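Local coordinates for nitrophorin Cim l NP (PDB 2IMQ), which carries nitric oxide on a cysteine-ligated heme b in bed bug saliva and delivers it to the victim during feeding, causing vasodilation, at residues S163-W168 / K253-L258; D211-P216 / L246-T251. All coordinates share one frame; numbering follows the deposited sequence.

Contact 1: residues S163-W168 / K253-L258; sequences SDFLFW and KTIQPL
Phe165 and Phe167, two residues apart on strand 165-168, bring their ring ends to different branches of Ile255. CG1 of Ile255 lies at the edge of the Phe165 ring, 3.9 Å from CD2. It stands anti to the carbonyl carbon (chi1 -61°), which leaves CG2 anti to the backbone N, 4.1 Å from Phe167 CE2. CD1 of Ile255 extends the first of these contacts, 4.0 Å from Phe165 CD2. Lys253 adds the aliphatic start of its chain: CB approaches Phe165 CE2 obliquely at 3.5 Å. The bend at chi2 (-59°) turns CD of Lys253 aside from the ring.

The polar part is looser. Asp164 and Lys253 run side by side in the same direction, OD2 of Asp164 3.7 Å from Lys253 CE but 4.8 Å from NZ, too far for a salt bridge. Each has another partner: Asp164 OD2 is hydrogen-bonded to Thr251 OG1, and Lys253 NZ to Leu282 O.

The strands belong to the two different sheets of the DNase I-like beta-sandwich, their axes 9.8 Å apart at 44°, and Val280 of strand 274-281 also packs on both phenylalanines. With no hydrogen bond across the segments, the two strands meet here through apolar side chains, and the opposite charges of Asp164 and Lys253 probably add a modest attraction.

Contact 2: residues D211-P216 / L246-T251; sequences DGWTEP and LYKSGT
The carbonyl oxygen of Tyr247 is gripped by two donors: the backbone N of Thr214 at 2.9 Å, and a water, 2.8 Å from Tyr247 O, that also donates to Gly212 O and makes a short approach to Thr214 OG1. The amide N of Tyr247 returns a bond to Thr214 O at 2.9 Å. Thr214 and Tyr247 thus form a single antiparallel bridge, a hydrogen-bonded pair, by which the loop after helix 201-206 joins strand 243-248, at one margin of the five-stranded sheet of the sandwich. On the other side of that strand, Leu246 and Lys248 form backbone hydrogen bonds to Trp168 and Leu166.

Lys248, CG anti to the backbone N (chi1 -166°), runs fully extended across the Trp213 indole at about a right angle. Its CD sits over one face in a CH-pi contact, 3.8 Å from the centroid of the five-membered ring, and its NZ goes on to Asp211 O at 2.7 Å, tilted 20° from the carbonyl plane. NZ has a second partner in Ser157, and Trp213 NE1 bonds to Asp155.

CB of Thr214 lies over one face of the Tyr247 phenol, 4.0 Å from its centroid, and Pro216 CG packs on Tyr247 CE2, the two side chains pointing opposite ways. Leu246 CB lies 3.8 Å from Trp213 CE3, and Leu246 CD2 packs against Glu215 CB at 3.6 Å. Glu215 OE2 is hydrogen-bonded to Tyr260 OH and salt-bridged to Arg244.

Strands 243-248 and 255-262 follow each other in the chain, and the turn between them passes from one sheet to the other. Both segments of contact 2 fall between those of contact 1 in sequence, which nests contact 2 within the loop that contact 1 closes; their centres lie 7 Å apart. Asp164 of contact 1 meets contact 2 at two points, OD2 2.7 Å from Thr251 OG1 and O 2.7 Å from Ser249 OG, both probable hydrogen bonds. Van der Waals contacts of carbon on oxygen continue the join: Ile255 CD1 packs 3.2 Å from Lys248 O, and Pro257 CD lies 3.5 Å from Tyr247 OH. Both contacts lie away from the heme pocket and from Cys60, the proximal ligand of its iron.

Contact 1: residues S163-W168 / K253-L258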
loop_
_atom_site.group_PDB
_atom_site.type_symbol
_atom_site.label_atom_id
_atom_site.label_comp_id
_atom_site.label_asym_id
_atom_site.label_seq_id
_atom_site.Cartn_x
_atom_site.Cartn_y
_atom_site.Cartn_z
ATOM N N SER A 163 -15.739 -6.850 5.406
ATOM C CA SER A 163 -14.779 -6.893 6.505
ATOM C C SER A 163 -14.958 -5.691 7.437
ATOM O O SER A 163 -15.495 -4.651 7.052
ATOM C CB SER A 163 -13.339 -6.888 5.940
ATOM O OG SER A 163 -13.076 -7.993 5.067
ATOM N N ASP A 164 -14.481 -5.808 8.676
ATOM C CA ASP A 164 -14.562 -4.712 9.634
ATOM C C ASP A 164 -13.526 -3.606 9.348
ATOM O O ASP A 164 -13.815 -2.434 9.468
ATOM C CB ASP A 164 -14.321 -5.208 11.052
ATOM C CG ASP A 164 -15.420 -6.103 11.522
ATOM O OD1 ASP A 164 -15.279 -7.348 11.379
ATOM O OD2 ASP A 164 -16.493 -5.617 11.934
ATOM N N PHE A 165 -12.302 -4.007 9.032
ATOM C CA PHE A 165 -11.190 -3.041 8.740
ATOM C C PHE A 165 -10.529 -3.410 7.427
ATOM O O PHE A 165 -10.066 -4.547 7.261
ATOM C CB PHE A 165 -10.153 -3.114 9.867
ATOM C CG PHE A 165 -10.746 -2.964 11.258
ATOM C CD1 PHE A 165 -10.785 -4.023 12.117
ATOM C CD2 PHE A 165 -11.220 -1.753 11.690
ATOM C CE1 PHE A 165 -11.320 -3.848 13.410
ATOM C CE2 PHE A 165 -11.730 -1.557 12.952
ATOM C CZ PHE A 165 -11.797 -2.633 13.804
ATOM N N LEU A 166 -10.495 -2.444 6.517
ATOM C CA LEU A 166 -9.959 -2.652 5.194
ATOM C C LEU A 166 -8.941 -1.618 4.846
ATOM O O LEU A 166 -9.125 -0.425 5.093
ATOM C CB LEU A 166 -11.036 -2.634 4.134
ATOM C CG LEU A 166 -12.128 -3.702 4.341
ATOM C CD1 LEU A 166 -13.237 -3.053 4.949
ATOM C CD2 LEU A 166 -12.440 -4.382 3.045
ATOM N N PHE A 167 -7.863 -2.085 4.270
ATOM C CA PHE A 167 -6.760 -1.221 3.776
ATOM C C PHE A 167 -6.393 -1.623 2.365
ATOM O O PHE A 167 -6.343 -2.799 2.048
ATOM C CB PHE A 167 -5.554 -1.378 4.716
ATOM C CG PHE A 167 -5.901 -1.016 6.146
ATOM C CD1 PHE A 167 -6.336 -1.980 7.047
ATOM C CD2 PHE A 167 -5.862 0.302 6.570
ATOM C CE1 PHE A 167 -6.708 -1.603 8.337
ATOM C CE2 PHE A 167 -6.243 0.673 7.853
ATOM C CZ PHE A 167 -6.674 -0.305 8.727
ATOM N N TRP A 168 -6.114 -0.643 1.528
ATOM C CA TRP A 168 -5.714 -0.897 0.172
ATOM C C TRP A 168 -4.483 -0.029 -0.007
ATOM O O TRP A 168 -4.527 1.197 0.133
ATOM C CB TRP A 168 -6.807 -0.444 -0.790
ATOM C CG TRP A 168 -6.691 -0.921 -2.208
ATOM C CD1 TRP A 168 -5.604 -0.987 -2.989
ATOM C CD2 TRP A 168 -7.750 -1.448 -2.971
ATOM N NE1 TRP A 168 -5.914 -1.499 -4.225
ATOM C CE2 TRP A 168 -7.246 -1.789 -4.235
ATOM C CE3 TRP A 168 -9.128 -1.638 -2.726
ATOM C CZ2 TRP A 168 -8.030 -2.326 -5.208
ATOM C CZ3 TRP A 168 -9.899 -2.178 -3.729
ATOM C CH2 TRP A 168 -9.345 -2.515 -4.931
ATOM N N LYS A 253 -17.019 0.677 11.910
ATOM C CA LYS A 253 -15.909 0.798 12.863
ATOM C C LYS A 253 -15.074 2.030 12.558
ATOM O O LYS A 253 -14.947 2.465 11.399
ATOM C CB LYS A 253 -15.024 -0.406 12.812
ATOM C CG LYS A 253 -15.647 -1.748 13.033
ATOM C CD LYS A 253 -16.312 -1.829 14.375
ATOM C CE LYS A 253 -16.682 -3.226 14.701
ATOM N NZ LYS A 253 -17.559 -3.229 15.922
ATOM N N THR A 254 -14.566 2.646 13.613
ATOM C CA THR A 254 -13.719 3.797 13.474
ATOM C C THR A 254 -12.296 3.388 13.091
ATOM O O THR A 254 -11.715 2.536 13.752
ATOM C CB THR A 254 -13.699 4.593 14.786
ATOM O OG1 THR A 254 -15.026 4.998 15.092
ATOM C CG2 THR A 254 -12.877 5.898 14.653
ATOM N N ILE A 255 -11.760 4.017 12.033
ATOM C CA ILE A 255 -10.355 3.874 11.627
ATOM C C ILE A 255 -9.821 5.288 11.599
ATOM O O ILE A 255 -10.307 6.117 10.851
ATOM C CB ILE A 255 -10.211 3.196 10.237
ATOM C CG1 ILE A 255 -10.797 1.794 10.244
ATOM C CG2 ILE A 255 -8.756 3.194 9.786
ATOM C CD1 ILE A 255 -10.980 1.134 8.869
ATOM N N GLN A 256 -8.849 5.552 12.457
ATOM C CA GLN A 256 -8.269 6.847 12.596
ATOM C C GLN A 256 -6.824 6.846 12.108
ATOM O O GLN A 256 -5.947 6.269 12.745
ATOM C CB GLN A 256 -8.294 7.270 14.070
ATOM C CG GLN A 256 -7.681 8.645 14.253
ATOM C CD GLN A 256 -8.346 9.694 13.388
ATOM O OE1 GLN A 256 -7.674 10.366 12.577
ATOM N NE2 GLN A 256 -9.660 9.825 13.521
ATOM N N PRO A 257 -6.538 7.520 10.978
ATOM C CA PRO A 257 -5.157 7.700 10.628
ATOM C C PRO A 257 -4.435 8.555 11.682
ATOM O O PRO A 257 -4.937 9.583 12.127
ATOM C CB PRO A 257 -5.198 8.453 9.289
ATOM C CG PRO A 257 -6.576 8.454 8.899
ATOM C CD PRO A 257 -7.456 8.111 9.990
ATOM N N LEU A 258 -3.250 8.124 12.058
ATOM C CA LEU A 258 -2.362 8.860 12.939
ATOM C C LEU A 258 -1.338 9.667 12.208
ATOM O O LEU A 258 -1.013 10.788 12.613
ATOM C CB LEU A 258 -1.659 7.873 13.903
ATOM C CG LEU A 258 -2.604 6.905 14.613
ATOM C CD1 LEU A 258 -1.877 5.850 15.398
ATOM C CD2 LEU A 258 -3.616 7.687 15.474
#

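Contact 2: residues D211-P216 / L246-T251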
loop_
_atom_site.group_PDB
_atom_site.type_symbol
_atom_site.label_atom_id
_atom_site.label_comp_id
_atom_site.label_asym_id
_atom_site.label_seq_id
_atom_site.Cartn_x
_atom_site.Cartn_y
_atom_site.Cartn_z
ATOM N N ASP A 211 -15.109 3.269 -4.255
ATOM C CA ASP A 211 -16.323 3.824 -3.680
ATOM C C ASP A 211 -16.236 3.792 -2.179
ATOM O O ASP A 211 -16.137 2.711 -1.637
ATOM C CB ASP A 211 -17.592 3.053 -4.132
ATOM C CG ASP A 211 -18.841 3.825 -3.899
ATOM O OD1 ASP A 211 -19.805 3.661 -4.658
ATOM O OD2 ASP A 211 -18.953 4.675 -2.983
ATOM N N GLY A 212 -16.284 4.951 -1.476
ATOM C CA GLY A 212 -16.332 4.930 -0.019
ATOM C C GLY A 212 -15.020 4.734 0.711
ATOM O O GLY A 212 -15.012 4.657 1.932
ATOM N N TRP A 213 -13.935 4.624 -0.042
ATOM C CA TRP A 213 -12.612 4.475 0.523
ATOM C C TRP A 213 -12.054 5.846 0.800
ATOM O O TRP A 213 -12.278 6.800 0.037
ATOM C CB TRP A 213 -11.727 3.711 -0.407
ATOM C CG TRP A 213 -12.026 2.243 -0.579
ATOM C CD1 TRP A 213 -12.964 1.689 -1.394
ATOM C CD2 TRP A 213 -11.364 1.168 0.072
ATOM N NE1 TRP A 213 -12.958 0.328 -1.259
ATOM C CE2 TRP A 213 -11.961 -0.017 -0.369
ATOM C CE3 TRP A 213 -10.299 1.093 0.975
ATOM C CZ2 TRP A 213 -11.514 -1.263 0.023
ATOM C CZ3 TRP A 213 -9.880 -0.121 1.419
ATOM C CH2 TRP A 213 -10.454 -1.312 0.931
ATOM N N THR A 214 -11.318 5.962 1.887
ATOM C CA THR A 214 -10.803 7.256 2.285
ATOM C C THR A 214 -9.321 7.211 2.243
ATOM O O THR A 214 -8.725 6.260 2.691
ATOM C CB THR A 214 -11.290 7.566 3.695
ATOM O OG1 THR A 214 -12.735 7.489 3.743
ATOM C CG2 THR A 214 -10.889 8.941 4.147
ATOM N N GLU A 215 -8.711 8.305 1.814
ATOM C CA GLU A 215 -7.284 8.470 1.949
ATOM C C GLU A 215 -7.013 9.457 3.105
ATOM O O GLU A 215 -7.688 10.464 3.238
ATOM C CB GLU A 215 -6.700 9.059 0.666
ATOM C CG GLU A 215 -5.193 9.080 0.669
ATOM C CD GLU A 215 -4.562 9.531 -0.621
ATOM O OE1 GLU A 215 -5.266 10.161 -1.467
ATOM O OE2 GLU A 215 -3.347 9.220 -0.829
ATOM N N PRO A 216 -6.059 9.161 3.966
ATOM C CA PRO A 216 -5.692 10.173 4.963
ATOM C C PRO A 216 -5.255 11.462 4.275
ATOM O O PRO A 216 -4.859 11.456 3.098
ATOM C CB PRO A 216 -4.503 9.546 5.661
ATOM C CG PRO A 216 -4.663 8.110 5.473
ATOM C CD PRO A 216 -5.168 7.990 3.995
ATOM N N LEU A 246 -5.400 3.639 1.333
ATOM C CA LEU A 246 -6.820 3.912 1.468
ATOM C C LEU A 246 -7.350 2.993 2.557
ATOM O O LEU A 246 -6.877 1.877 2.771
ATOM C CB LEU A 246 -7.578 3.588 0.182
ATOM C CG LEU A 246 -7.097 4.264 -1.050
ATOM C CD1 LEU A 246 -7.954 3.811 -2.231
ATOM C CD2 LEU A 246 -7.058 5.784 -0.903
ATOM N N TYR A 247 -8.373 3.472 3.254
ATOM C CA TYR A 247 -9.008 2.689 4.314
ATOM C C TYR A 247 -10.502 2.802 4.290
ATOM O O TYR A 247 -11.043 3.775 3.797
ATOM C CB TYR A 247 -8.509 3.135 5.693
ATOM C CG TYR A 247 -8.851 4.525 6.128
ATOM C CD1 TYR A 247 -9.985 4.786 6.940
ATOM C CD2 TYR A 247 -8.101 5.602 5.768
ATOM C CE1 TYR A 247 -10.307 6.088 7.362
ATOM C CE2 TYR A 247 -8.406 6.883 6.217
ATOM C CZ TYR A 247 -9.499 7.132 6.987
ATOM O OH TYR A 247 -9.745 8.453 7.386
ATOM N N LYS A 248 -11.142 1.786 4.863
ATOM C CA LYS A 248 -12.594 1.750 4.947
ATOM C C LYS A 248 -12.945 0.732 5.998
ATOM O O LYS A 248 -12.214 -0.214 6.231
ATOM C CB LYS A 248 -13.190 1.264 3.595
ATOM C CG LYS A 248 -14.657 1.449 3.339
ATOM C CD LYS A 248 -14.967 1.054 1.885
ATOM C CE LYS A 248 -16.450 1.191 1.655
ATOM N NZ LYS A 248 -16.842 0.909 0.312
ATOM N N SER A 249 -14.167 0.858 6.511
ATOM C CA SER A 249 -14.825 -0.184 7.314
ATOM C C SER A 249 -16.110 -0.566 6.655
ATOM O O SER A 249 -16.836 0.281 6.206
ATOM C CB SER A 249 -15.158 0.310 8.708
ATOM O OG SER A 249 -15.877 -0.683 9.490
ATOM N N GLY A 250 -16.369 -1.862 6.635
ATOM C CA GLY A 250 -17.633 -2.377 6.174
ATOM C C GLY A 250 -18.727 -2.363 7.228
ATOM O O GLY A 250 -19.881 -2.653 6.910
ATOM N N THR A 251 -18.393 -2.029 8.463
ATOM C CA THR A 251 -19.289 -2.302 9.599
ATOM C C THR A 251 -19.364 -1.156 10.586
ATOM O O THR A 251 -19.718 -1.355 11.770
ATOM C CB THR A 251 -18.866 -3.570 10.345
ATOM O OG1 THR A 251 -17.513 -3.407 10.792
ATOM C CG2 THR A 251 -18.902 -4.804 9.507
HETATM O O HOH W 1 -13.487 5.088 4.153
#